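Local coordinates for FAD:protein FMN transferase (PDB 6NXI) that probably transfers the FMN moiety of FAD onto a threonine hydroxyl of a target flavoprotein, releasing AMP, with magnesium as cofactor, at residues N47-S51 / S74-V80; G12-G16 / L43-N47; F62-T66 / L142-P147. One frame throughout, in Å; residues are numbered along the deposited sequence. Where two conformers were deposited one is given.

Contact 1: N47-S51 / S74-V80; sequences NDQMS and STQTLTV. With FAD (flavin-adenine dinucleotide), chain B.
Residues 47–51 run from the C-terminal part of helix 32–50 into the turn that follows, and residues 74–80 open helix 75–90 with Ser74 as its N-cap. Toward Ser51 the backbone drifts from helical values, Met50 reaching phi/psi -132/3° and Ser51 turning extended at -74/122°. The segments come closest at Gln49 and Thr77, whose CA atoms are 6.4 Å apart. Ser74, chi1 p, caps the second helix by accepting from Thr77 N at its OG (3.1 Å); Ser74 OG and Thr77 OG1 both also hydrogen-bond to Glu58 OE1. Gln49 (m, t) lies along this capped end, its CB 3.5 Å from Thr77 OG1 and its NE2 3.3 Å from Gln76 OE1. Met50, with chi1 m and chi2 t, extends across to the second helix: its SD meets Val80 CG2 at 3.7 Å and its CE lies 4.0 Å from Gln76 CB. The contact illustrates how one helix end can serve packing and ligand binding together, since Asn47, Met50 and Ser51 line the FAD pocket, with Asn47 OD1 3.4 Å from FAD C6 and Ser51 OG 3.4 Å from FAD N5. Trp160 of helix 157–171 packs against Met50, Gln76 and Val80, joining a third helix to the pair.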
loop_
_atom_site.group_PDB
_atom_site.type_symbol
_atom_site.label_atom_id
_atom_site.label_comp_id
_atom_site.label_asym_id
_atom_site.label_seq_id
_atom_site.Cartn_x
_atom_site.Cartn_y
_atom_site.Cartn_z
ATOM N N ASN A 47 13.416 3.633 -1.906
ATOM C CA ASN A 47 13.962 2.459 -1.168
ATOM C C ASN A 47 15.013 2.919 -0.144
ATOM O O ASN A 47 14.992 2.475 1.013
ATOM C CB ASN A 47 14.527 1.419 -2.119
ATOM C CG ASN A 47 13.467 0.561 -2.780
ATOM O OD1 ASN A 47 13.040 -0.428 -2.168
ATOM N ND2 ASN A 47 13.014 0.963 -3.957
ATOM N N ASP A 48 15.879 3.839 -0.531
ATOM C CA ASP A 48 16.910 4.374 0.397
ATOM C C ASP A 48 16.304 5.224 1.512
ATOM O O ASP A 48 17.002 5.443 2.529
ATOM C CB ASP A 48 17.973 5.099 -0.421
ATOM C CG ASP A 48 18.888 4.151 -1.191
ATOM O OD1 ASP A 48 18.998 2.977 -0.794
ATOM O OD2 ASP A 48 19.485 4.603 -2.153
ATOM N N GLN A 49 15.109 5.773 1.324
ATOM C CA GLN A 49 14.404 6.523 2.378
ATOM C C GLN A 49 13.623 5.543 3.264
ATOM O O GLN A 49 13.551 5.754 4.467
ATOM C CB GLN A 49 13.534 7.570 1.724
ATOM C CG GLN A 49 14.358 8.696 1.116
ATOM C CD GLN A 49 13.522 9.632 0.295
ATOM O OE1 GLN A 49 12.491 9.252 -0.272
ATOM N NE2 GLN A 49 14.122 10.809 0.040
ATOM N N MET A 50 12.944 4.568 2.661
ATOM C CA MET A 50 11.800 3.938 3.349
ATOM C C MET A 50 11.813 2.403 3.340
ATOM O O MET A 50 10.814 1.844 3.870
ATOM C CB MET A 50 10.495 4.486 2.766
ATOM C CG MET A 50 10.334 5.993 3.195
ATOM S SD MET A 50 8.851 6.757 2.518
ATOM C CE MET A 50 9.462 7.915 1.288
ATOM N N SER A 51 12.839 1.744 2.799
ATOM C CA SER A 51 12.940 0.258 2.844
ATOM C C SER A 51 13.306 -0.233 4.250
ATOM O O SER A 51 14.383 0.104 4.729
ATOM C CB SER A 51 13.903 -0.312 1.867
ATOM O OG SER A 51 13.912 -1.773 1.962
ATOM N N SER A 74 13.904 13.037 5.565
ATOM C CA SER A 74 13.648 13.715 4.285
ATOM C C SER A 74 12.194 14.189 4.226
ATOM O O SER A 74 11.312 13.603 4.907
ATOM C CB SER A 74 13.942 12.788 3.150
ATOM O OG SER A 74 13.028 11.697 3.153
ATOM N N THR A 75 11.946 15.192 3.388
ATOM C CA THR A 75 10.580 15.661 3.087
ATOM C C THR A 75 9.719 14.473 2.678
ATOM O O THR A 75 8.553 14.385 3.134
ATOM C CB THR A 75 10.605 16.695 1.963
ATOM O OG1 THR A 75 11.470 17.698 2.491
ATOM C CG2 THR A 75 9.236 17.219 1.621
ATOM N N GLN A 76 10.237 13.577 1.838
ATOM C CA GLN A 76 9.396 12.456 1.316
ATOM C C GLN A 76 9.012 11.513 2.457
ATOM O O GLN A 76 7.840 11.178 2.628
ATOM C CB GLN A 76 10.093 11.686 0.193
ATOM C CG GLN A 76 10.439 12.518 -1.025
ATOM C CD GLN A 76 11.825 13.105 -1.031
ATOM O OE1 GLN A 76 12.357 13.564 0.002
ATOM N NE2 GLN A 76 12.423 13.086 -2.221
ATOM N N THR A 77 9.961 11.127 3.290
ATOM C CA THR A 77 9.646 10.228 4.431
ATOM C C THR A 77 8.635 10.936 5.336
ATOM O O THR A 77 7.712 10.282 5.866
ATOM C CB THR A 77 10.921 9.871 5.208
ATOM O OG1 THR A 77 11.843 9.247 4.312
ATOM C CG2 THR A 77 10.618 8.970 6.381
ATOM N N LEU A 78 8.875 12.225 5.643
ATOM C CA LEU A 78 7.940 12.981 6.499
ATOM C C LEU A 78 6.524 12.917 5.899
ATOM O O LEU A 78 5.596 12.626 6.648
ATOM C CB LEU A 78 8.465 14.417 6.652
ATOM C CG LEU A 78 7.948 15.224 7.834
ATOM C CD1 LEU A 78 6.441 15.408 7.771
ATOM C CD2 LEU A 78 8.378 14.623 9.133
ATOM N N THR A 79 6.370 13.152 4.593
ATOM C CA THR A 79 5.059 13.164 3.917
ATOM C C THR A 79 4.395 11.797 4.128
ATOM O O THR A 79 3.191 11.766 4.427
ATOM C CB THR A 79 5.212 13.535 2.449
ATOM O OG1 THR A 79 5.780 14.860 2.446
ATOM C CG2 THR A 79 3.883 13.485 1.713
ATOM N N VAL A 80 5.143 10.706 3.941
ATOM C CA VAL A 80 4.564 9.344 4.040
ATOM C C VAL A 80 4.214 9.013 5.483
ATOM O O VAL A 80 3.114 8.530 5.752
ATOM C CB VAL A 80 5.526 8.324 3.417
ATOM C CG1 VAL A 80 5.033 6.909 3.672
ATOM C CG2 VAL A 80 5.720 8.624 1.932
HETATM P PA FAD B . -0.412 -4.095 1.859
HETATM O O1A FAD B . -1.640 -4.923 1.989
HETATM O O2A FAD B . -0.461 -2.821 1.113
HETATM O O5B FAD B . 0.201 -3.799 3.305
HETATM C C5B FAD B . 0.651 -4.976 4.027
HETATM C C4B FAD B . 2.026 -4.765 4.611
HETATM O O4B FAD B . 2.054 -3.666 5.555
HETATM C C3B FAD B . 2.509 -5.992 5.382
HETATM O O3B FAD B . 3.262 -6.843 4.516
HETATM C C2B FAD B . 3.332 -5.384 6.524
HETATM O O2B FAD B . 4.640 -5.073 6.099
HETATM C C1B FAD B . 2.564 -4.102 6.813
HETATM N N9A FAD B . 1.445 -4.210 7.725
HETATM C C8A FAD B . 0.766 -5.360 8.152
HETATM N N7A FAD B . -0.285 -5.061 8.875
HETATM C C5A FAD B . -0.299 -3.686 8.990
HETATM C C6A FAD B . -1.158 -2.807 9.667
HETATM N N6A FAD B . -2.262 -3.189 10.334
HETATM N N1A FAD B . -0.904 -1.491 9.524
HETATM C C2A FAD B . 0.192 -1.110 8.838
HETATM N N3A FAD B . 1.072 -1.851 8.153
HETATM C C4A FAD B . 0.765 -3.153 8.283
HETATM N N1 FAD B . 10.219 -6.890 0.233
HETATM C C2 FAD B . 11.364 -7.653 0.139
HETATM O O2 FAD B . 11.291 -8.901 0.176
HETATM N N3 FAD B . 12.588 -7.090 -0.027
HETATM C C4 FAD B . 12.768 -5.732 -0.087
HETATM O O4 FAD B . 13.888 -5.255 -0.206
HETATM C C4X FAD B . 11.604 -4.901 0.031
HETATM N N5 FAD B . 11.746 -3.592 -0.009
HETATM C C5X FAD B . 10.618 -2.815 0.116
HETATM C C6 FAD B . 10.750 -1.412 0.101
HETATM C C7 FAD B . 9.673 -0.558 0.217
HETATM C C7M FAD B . 9.887 0.938 0.187
HETATM C C8 FAD B . 8.380 -1.122 0.338
HETATM C C8M FAD B . 7.158 -0.253 0.482
HETATM C C9 FAD B . 8.235 -2.513 0.359
HETATM C C9A FAD B . 9.330 -3.380 0.241
HETATM N N10 FAD B . 9.223 -4.776 0.285
HETATM C C10 FAD B . 10.344 -5.581 0.182
HETATM C "C1'" FAD B . 7.890 -5.412 0.349
HETATM C "C2'" FAD B . 7.257 -5.395 1.693
HETATM O "O2'" FAD B . 8.024 -6.161 2.617
HETATM C "C3'" FAD B . 5.847 -6.004 1.593
HETATM O "O3'" FAD B . 5.873 -7.359 1.201
HETATM C "C4'" FAD B . 4.944 -5.329 0.578
HETATM O "O4'" FAD B . 5.155 -3.927 0.627
HETATM C "C5'" FAD B . 3.492 -5.717 0.773
HETATM O "O5'" FAD B . 2.687 -4.877 -0.091
HETATM P P FAD B . 1.164 -5.239 -0.319
HETATM O O1P FAD B . 0.981 -6.665 -0.578
HETATM O O2P FAD B . 0.724 -4.148 -1.271
HETATM O O3P FAD B . 0.667 -4.999 1.171
#

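Contact 2: G12-G16 / L43-N47; sequences GPTMG and LEEVN. With FAD (flavin-adenine dinucleotide), chain B.
Thr14, the last residue of strand 7–14, and Met15 just after it pack on the last turns of helix 32–50 with CA spacings of 6.8 Å for Thr14–Leu43 and 6.6 Å for Met15–Asn47. Thr14 is extended (-162/149°), after which Met15 turns to positive phi (53/34°) and Gly16 follows at 81/5°. Asn47, chi1 m and chi2 -84°, folds its amide back along its own helix, so ND2 donates to Leu43 O (2.8 Å) and to Thr14 OG1 (2.9 Å). Thr14, chi1 t, also places OG1 3.7 Å from Leu43 CB and 2.7 Å from a water that donates to Glu44 OE1 (2.7 Å). This is an edge strand of the large antiparallel sheet meeting a helix, and the strand's turn forms part of the FAD pocket: Met15 O approaches FAD N10 at 3.1 Å, while Gly16 N is 3.8 Å from FAD C4X. A CB on Gly16 would collide with flavin N1, and its positive phi also favours glycine. The Met15 side chain leaves sideways in a stretched m, t, t conformation that brings CE to 3.7 Å from Val46 CG1 and 4.1 Å from Leu43 CD2. Leu43, itself m, t, also touches Ile181 of strand 177–181 and Val165 of helix 157–171.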
loop_
_atom_site.group_PDB
_atom_site.type_symbol
_atom_site.label_atom_id
_atom_site.label_comp_id
_atom_site.label_asym_id
_atom_site.label_seq_id
_atom_site.Cartn_x
_atom_site.Cartn_y
_atom_site.Cartn_z
ATOM N N GLY A 12 11.029 -2.937 -14.502
ATOM C CA GLY A 12 12.240 -3.208 -13.741
ATOM C C GLY A 12 11.940 -3.573 -12.306
ATOM O O GLY A 12 10.801 -3.658 -11.899
ATOM N N PRO A 13 13.004 -3.791 -11.506
ATOM C CA PRO A 13 12.870 -4.246 -10.136
ATOM C C PRO A 13 12.815 -3.067 -9.163
ATOM O O PRO A 13 13.545 -2.103 -9.304
ATOM C CB PRO A 13 14.200 -5.001 -9.913
ATOM C CG PRO A 13 15.208 -4.213 -10.731
ATOM C CD PRO A 13 14.417 -3.668 -11.911
ATOM N N THR A 14 11.952 -3.198 -8.172
ATOM C CA THR A 14 11.902 -2.280 -6.998
ATOM C C THR A 14 11.136 -2.955 -5.862
ATOM O O THR A 14 10.153 -3.632 -6.127
ATOM C CB THR A 14 11.312 -0.908 -7.382
ATOM O OG1 THR A 14 11.704 0.062 -6.400
ATOM C CG2 THR A 14 9.806 -0.904 -7.506
ATOM N N MET A 15 11.528 -2.615 -4.637
ATOM C CA MET A 15 10.763 -2.917 -3.398
ATOM C C MET A 15 10.421 -4.406 -3.302
ATOM O O MET A 15 9.312 -4.718 -2.801
ATOM C CB MET A 15 9.491 -2.097 -3.378
ATOM C CG MET A 15 9.748 -0.587 -3.479
ATOM S SD MET A 15 8.236 0.357 -3.441
ATOM C CE MET A 15 8.794 1.905 -4.127
ATOM N N GLY A 16 11.300 -5.274 -3.787
ATOM C CA GLY A 16 11.088 -6.729 -3.639
ATOM C C GLY A 16 10.139 -7.231 -4.699
ATOM O O GLY A 16 9.713 -8.389 -4.643
ATOM N N LEU A 43 12.903 5.645 -7.783
ATOM C CA LEU A 43 12.455 4.478 -6.983
ATOM C C LEU A 43 13.571 4.001 -6.033
ATOM O O LEU A 43 13.255 3.561 -4.901
ATOM C CB LEU A 43 11.945 3.391 -7.929
ATOM C CG LEU A 43 10.642 3.734 -8.616
ATOM C CD1 LEU A 43 10.292 2.655 -9.635
ATOM C CD2 LEU A 43 9.519 3.938 -7.623
ATOM N N GLU A 44 14.824 4.039 -6.464
ATOM C CA GLU A 44 15.972 3.734 -5.581
ATOM C C GLU A 44 15.972 4.703 -4.409
ATOM O O GLU A 44 16.178 4.255 -3.316
ATOM C CB GLU A 44 17.276 3.748 -6.368
ATOM C CG GLU A 44 17.463 2.424 -7.073
ATOM C CD GLU A 44 17.608 1.313 -6.056
ATOM O OE1 GLU A 44 16.675 0.496 -5.905
ATOM O OE2 GLU A 44 18.652 1.306 -5.356
ATOM N N GLU A 45 15.698 5.987 -4.644
ATOM C CA GLU A 45 15.562 6.959 -3.529
ATOM C C GLU A 45 14.445 6.526 -2.563
ATOM O O GLU A 45 14.596 6.665 -1.370
ATOM C CB GLU A 45 15.336 8.355 -4.092
ATOM C CG GLU A 45 15.229 9.446 -3.033
ATOM C CD GLU A 45 15.165 10.824 -3.680
ATOM O OE1 GLU A 45 14.285 11.034 -4.550
ATOM O OE2 GLU A 45 16.053 11.672 -3.343
ATOM N N VAL A 46 13.279 6.122 -3.076
ATOM C CA VAL A 46 12.187 5.707 -2.158
ATOM C C VAL A 46 12.712 4.566 -1.284
ATOM O O VAL A 46 12.374 4.509 -0.082
ATOM C CB VAL A 46 10.946 5.288 -2.947
ATOM C CG1 VAL A 46 9.921 4.695 -2.023
ATOM C CG2 VAL A 46 10.311 6.433 -3.742
ATOM N N ASN A 47 13.416 3.633 -1.906
ATOM C CA ASN A 47 13.962 2.459 -1.168
ATOM C C ASN A 47 15.013 2.919 -0.144
ATOM O O ASN A 47 14.992 2.475 1.013
ATOM C CB ASN A 47 14.527 1.419 -2.119
ATOM C CG ASN A 47 13.467 0.561 -2.780
ATOM O OD1 ASN A 47 13.040 -0.428 -2.168
ATOM N ND2 ASN A 47 13.014 0.963 -3.957
HETATM P PA FAD B . -0.412 -4.095 1.859
HETATM O O1A FAD B . -1.640 -4.923 1.989
HETATM O O2A FAD B . -0.461 -2.821 1.113
HETATM O O5B FAD B . 0.201 -3.799 3.305
HETATM C C5B FAD B . 0.651 -4.976 4.027
HETATM C C4B FAD B . 2.026 -4.765 4.611
HETATM O O4B FAD B . 2.054 -3.666 5.555
HETATM C C3B FAD B . 2.509 -5.992 5.382
HETATM O O3B FAD B . 3.262 -6.843 4.516
HETATM C C2B FAD B . 3.332 -5.384 6.524
HETATM O O2B FAD B . 4.640 -5.073 6.099
HETATM C C1B FAD B . 2.564 -4.102 6.813
HETATM N N9A FAD B . 1.445 -4.210 7.725
HETATM C C8A FAD B . 0.766 -5.360 8.152
HETATM N N7A FAD B . -0.285 -5.061 8.875
HETATM C C5A FAD B . -0.299 -3.686 8.990
HETATM C C6A FAD B . -1.158 -2.807 9.667
HETATM N N6A FAD B . -2.262 -3.189 10.334
HETATM N N1A FAD B . -0.904 -1.491 9.524
HETATM C C2A FAD B . 0.192 -1.110 8.838
HETATM N N3A FAD B . 1.072 -1.851 8.153
HETATM C C4A FAD B . 0.765 -3.153 8.283
HETATM N N1 FAD B . 10.219 -6.890 0.233
HETATM C C2 FAD B . 11.364 -7.653 0.139
HETATM O O2 FAD B . 11.291 -8.901 0.176
HETATM N N3 FAD B . 12.588 -7.090 -0.027
HETATM C C4 FAD B . 12.768 -5.732 -0.087
HETATM O O4 FAD B . 13.888 -5.255 -0.206
HETATM C C4X FAD B . 11.604 -4.901 0.031
HETATM N N5 FAD B . 11.746 -3.592 -0.009
HETATM C C5X FAD B . 10.618 -2.815 0.116
HETATM C C6 FAD B . 10.750 -1.412 0.101
HETATM C C7 FAD B . 9.673 -0.558 0.217
HETATM C C7M FAD B . 9.887 0.938 0.187
HETATM C C8 FAD B . 8.380 -1.122 0.338
HETATM C C8M FAD B . 7.158 -0.253 0.482
HETATM C C9 FAD B . 8.235 -2.513 0.359
HETATM C C9A FAD B . 9.330 -3.380 0.241
HETATM N N10 FAD B . 9.223 -4.776 0.285
HETATM C C10 FAD B . 10.344 -5.581 0.182
HETATM C "C1'" FAD B . 7.890 -5.412 0.349
HETATM C "C2'" FAD B . 7.257 -5.395 1.693
HETATM O "O2'" FAD B . 8.024 -6.161 2.617
HETATM C "C3'" FAD B . 5.847 -6.004 1.593
HETATM O "O3'" FAD B . 5.873 -7.359 1.201
HETATM C "C4'" FAD B . 4.944 -5.329 0.578
HETATM O "O4'" FAD B . 5.155 -3.927 0.627
HETATM C "C5'" FAD B . 3.492 -5.717 0.773
HETATM O "O5'" FAD B . 2.687 -4.877 -0.091
HETATM P P FAD B . 1.164 -5.239 -0.319
HETATM O O1P FAD B . 0.981 -6.665 -0.578
HETATM O O2P FAD B . 0.724 -4.148 -1.271
HETATM O O3P FAD B . 0.667 -4.999 1.171
HETATM O O HOH W 1 14.247 0.832 -7.052
#

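Contact 3: F62-T66 / L142-P147; sequences FNQHT and LSKDIP
Here a lysine from the middle strand of a small three-stranded antiparallel sheet hydrogen-bonds to carbonyls at the C-terminal end of helix 58–64. Phe62 and Leu142 have CA atoms 8.0 Å apart; past the helix, where His65 turns extended (-70/136°), the two segments converge to 4.2 Å between the CA atoms of Thr66 and Pro147. Lys144, chi1 p and chi2 t with chi3 bent to -94° and chi4 t, crosses the gap, and its NZ donates to Phe62 O (3.0 Å) and His65 O (2.7 Å). Leu149 O accepts from the same ammonium, and Pro147 O does so weakly at 3.2 Å. Phe62 O also receives His65 N (3.1 Å). The Phe62 ring, chi1 t, lies between CH-pi partners, with Leu142 CB 4.0 Å from its centroid over one face and Lys144 CD 3.9 Å over the opposite face. Asn63 OD1 accepts from Val151 N, and His65 NE2 bonds to Glu69 O. One water donates to Thr66 O at 2.9 Å and to Lys144 O at 2.7 Å.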
loop_
_atom_site.group_PDB
_atom_site.type_symbol
_atom_site.label_atom_id
_atom_site.label_comp_id
_atom_site.label_asym_id
_atom_site.label_seq_id
_atom_site.Cartn_x
_atom_site.Cartn_y
_atom_site.Cartn_z
ATOM N N PHE A 62 16.184 5.187 11.617
ATOM C CA PHE A 62 15.221 5.592 12.672
ATOM C C PHE A 62 14.894 4.388 13.564
ATOM O O PHE A 62 14.809 4.543 14.784
ATOM C CB PHE A 62 13.957 6.215 12.105
ATOM C CG PHE A 62 12.966 6.621 13.157
ATOM C CD1 PHE A 62 13.305 7.571 14.118
ATOM C CD2 PHE A 62 11.720 6.034 13.232
ATOM C CE1 PHE A 62 12.392 7.959 15.081
ATOM C CE2 PHE A 62 10.815 6.422 14.207
ATOM C CZ PHE A 62 11.145 7.396 15.123
ATOM N N ASN A 63 14.650 3.232 12.958
ATOM C CA ASN A 63 14.355 1.995 13.727
ATOM C C ASN A 63 15.554 1.687 14.623
ATOM O O ASN A 63 15.302 1.191 15.746
ATOM C CB ASN A 63 13.953 0.853 12.791
ATOM C CG ASN A 63 12.615 1.139 12.146
ATOM O OD1 ASN A 63 11.829 1.930 12.667
ATOM N ND2 ASN A 63 12.353 0.504 11.000
ATOM N N GLN A 64 16.783 1.940 14.170
ATOM C CA GLN A 64 18.020 1.659 14.960
ATOM C C GLN A 64 18.247 2.727 16.030
ATOM O O GLN A 64 18.978 2.435 17.007
ATOM C CB GLN A 64 19.226 1.515 14.041
ATOM C CG GLN A 64 19.095 0.313 13.129
ATOM C CD GLN A 64 19.855 0.495 11.846
ATOM O OE1 GLN A 64 20.812 1.268 11.801
ATOM N NE2 GLN A 64 19.422 -0.192 10.794
ATOM N N HIS A 65 17.615 3.886 15.900
ATOM C CA HIS A 65 17.755 5.034 16.845
ATOM C C HIS A 65 17.087 4.690 18.191
ATOM O O HIS A 65 15.981 4.167 18.170
ATOM C CB HIS A 65 17.169 6.247 16.128
ATOM C CG HIS A 65 17.204 7.519 16.895
ATOM N ND1 HIS A 65 18.369 8.238 17.031
ATOM C CD2 HIS A 65 16.220 8.241 17.484
ATOM C CE1 HIS A 65 18.111 9.345 17.689
ATOM N NE2 HIS A 65 16.816 9.376 18.005
ATOM N N THR A 66 17.705 4.979 19.352
ATOM C CA THR A 66 17.159 4.523 20.671
ATOM C C THR A 66 16.628 5.686 21.532
ATOM O O THR A 66 15.608 5.466 22.234
ATOM C CB THR A 66 18.167 3.597 21.350
ATOM O OG1 THR A 66 19.441 4.236 21.403
ATOM C CG2 THR A 66 18.291 2.286 20.608
ATOM N N LEU A 142 11.089 12.856 13.288
ATOM C CA LEU A 142 10.315 11.811 13.983
ATOM C C LEU A 142 10.891 11.624 15.383
ATOM O O LEU A 142 12.124 11.628 15.515
ATOM C CB LEU A 142 10.454 10.490 13.212
ATOM C CG LEU A 142 10.118 10.503 11.727
ATOM C CD1 LEU A 142 10.170 9.073 11.198
ATOM C CD2 LEU A 142 8.760 11.128 11.472
ATOM N N SER A 143 10.023 11.302 16.351
ATOM C CA SER A 143 10.500 10.845 17.680
ATOM C C SER A 143 9.720 9.605 18.106
ATOM O O SER A 143 8.561 9.406 17.659
ATOM C CB SER A 143 10.492 11.931 18.749
ATOM O OG SER A 143 9.403 12.818 18.587
ATOM N N LYS A 144 10.391 8.784 18.888
ATOM C CA LYS A 144 9.815 7.535 19.424
ATOM C C LYS A 144 10.052 7.556 20.925
ATOM O O LYS A 144 11.205 7.827 21.299
ATOM C CB LYS A 144 10.445 6.321 18.741
ATOM C CG LYS A 144 11.967 6.289 18.725
ATOM C CD LYS A 144 12.580 5.370 17.672
ATOM C CE LYS A 144 12.903 4.000 18.205
ATOM N NZ LYS A 144 13.614 3.197 17.189
ATOM N N ASP A 145 8.992 7.350 21.712
ATOM C CA ASP A 145 9.056 7.525 23.189
ATOM C C ASP A 145 9.498 6.201 23.790
ATOM O O ASP A 145 9.690 6.146 25.022
ATOM C CB ASP A 145 7.748 8.046 23.772
ATOM C CG ASP A 145 6.573 7.093 23.722
ATOM O OD1 ASP A 145 6.751 5.886 23.343
ATOM O OD2 ASP A 145 5.480 7.566 24.068
ATOM N N ILE A 146 9.667 5.177 22.957
ATOM C CA ILE A 146 10.275 3.888 23.400
ATOM C C ILE A 146 11.347 3.511 22.384
ATOM O O ILE A 146 11.176 3.692 21.170
ATOM C CB ILE A 146 9.254 2.751 23.626
ATOM C CG1 ILE A 146 8.415 2.419 22.390
ATOM C CG2 ILE A 146 8.350 3.060 24.810
ATOM C CD1 ILE A 146 7.670 1.119 22.507
ATOM N N PRO A 147 12.498 3.001 22.871
ATOM C CA PRO A 147 13.646 2.690 22.019
ATOM C C PRO A 147 13.427 1.593 20.968
ATOM O O PRO A 147 14.082 1.630 19.966
ATOM C CB PRO A 147 14.757 2.290 23.011
ATOM C CG PRO A 147 14.040 1.948 24.295
ATOM C CD PRO A 147 12.775 2.772 24.303
HETATM O O HOH W 2 12.854 6.304 22.810
#

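How the contacts relate
Helix 32–50 connects contacts 1 and 2, which share Asn47, have centres about 12 Å apart and both touch FAD; contact 2 ends on the helical segment where contact 1 begins. Through it the edge of the large antiparallel sheet is tied to helix 75–90, with the flavin lying against the shared helix end. Contact 3 lies farther out, its centre about 16 Å from that of contact 1 and about 24 Å from that of contact 2, and joins the next helix, 58–64, to the three-stranded sheet. Contact 2 closes before contact 3 opens, whereas contacts 1 and 3 alternate along the chain and touch where Leu78 CD2 packs 4.2 Å from Leu142 CD2. Packing thus runs continuously from the flavin pocket to the small sheet.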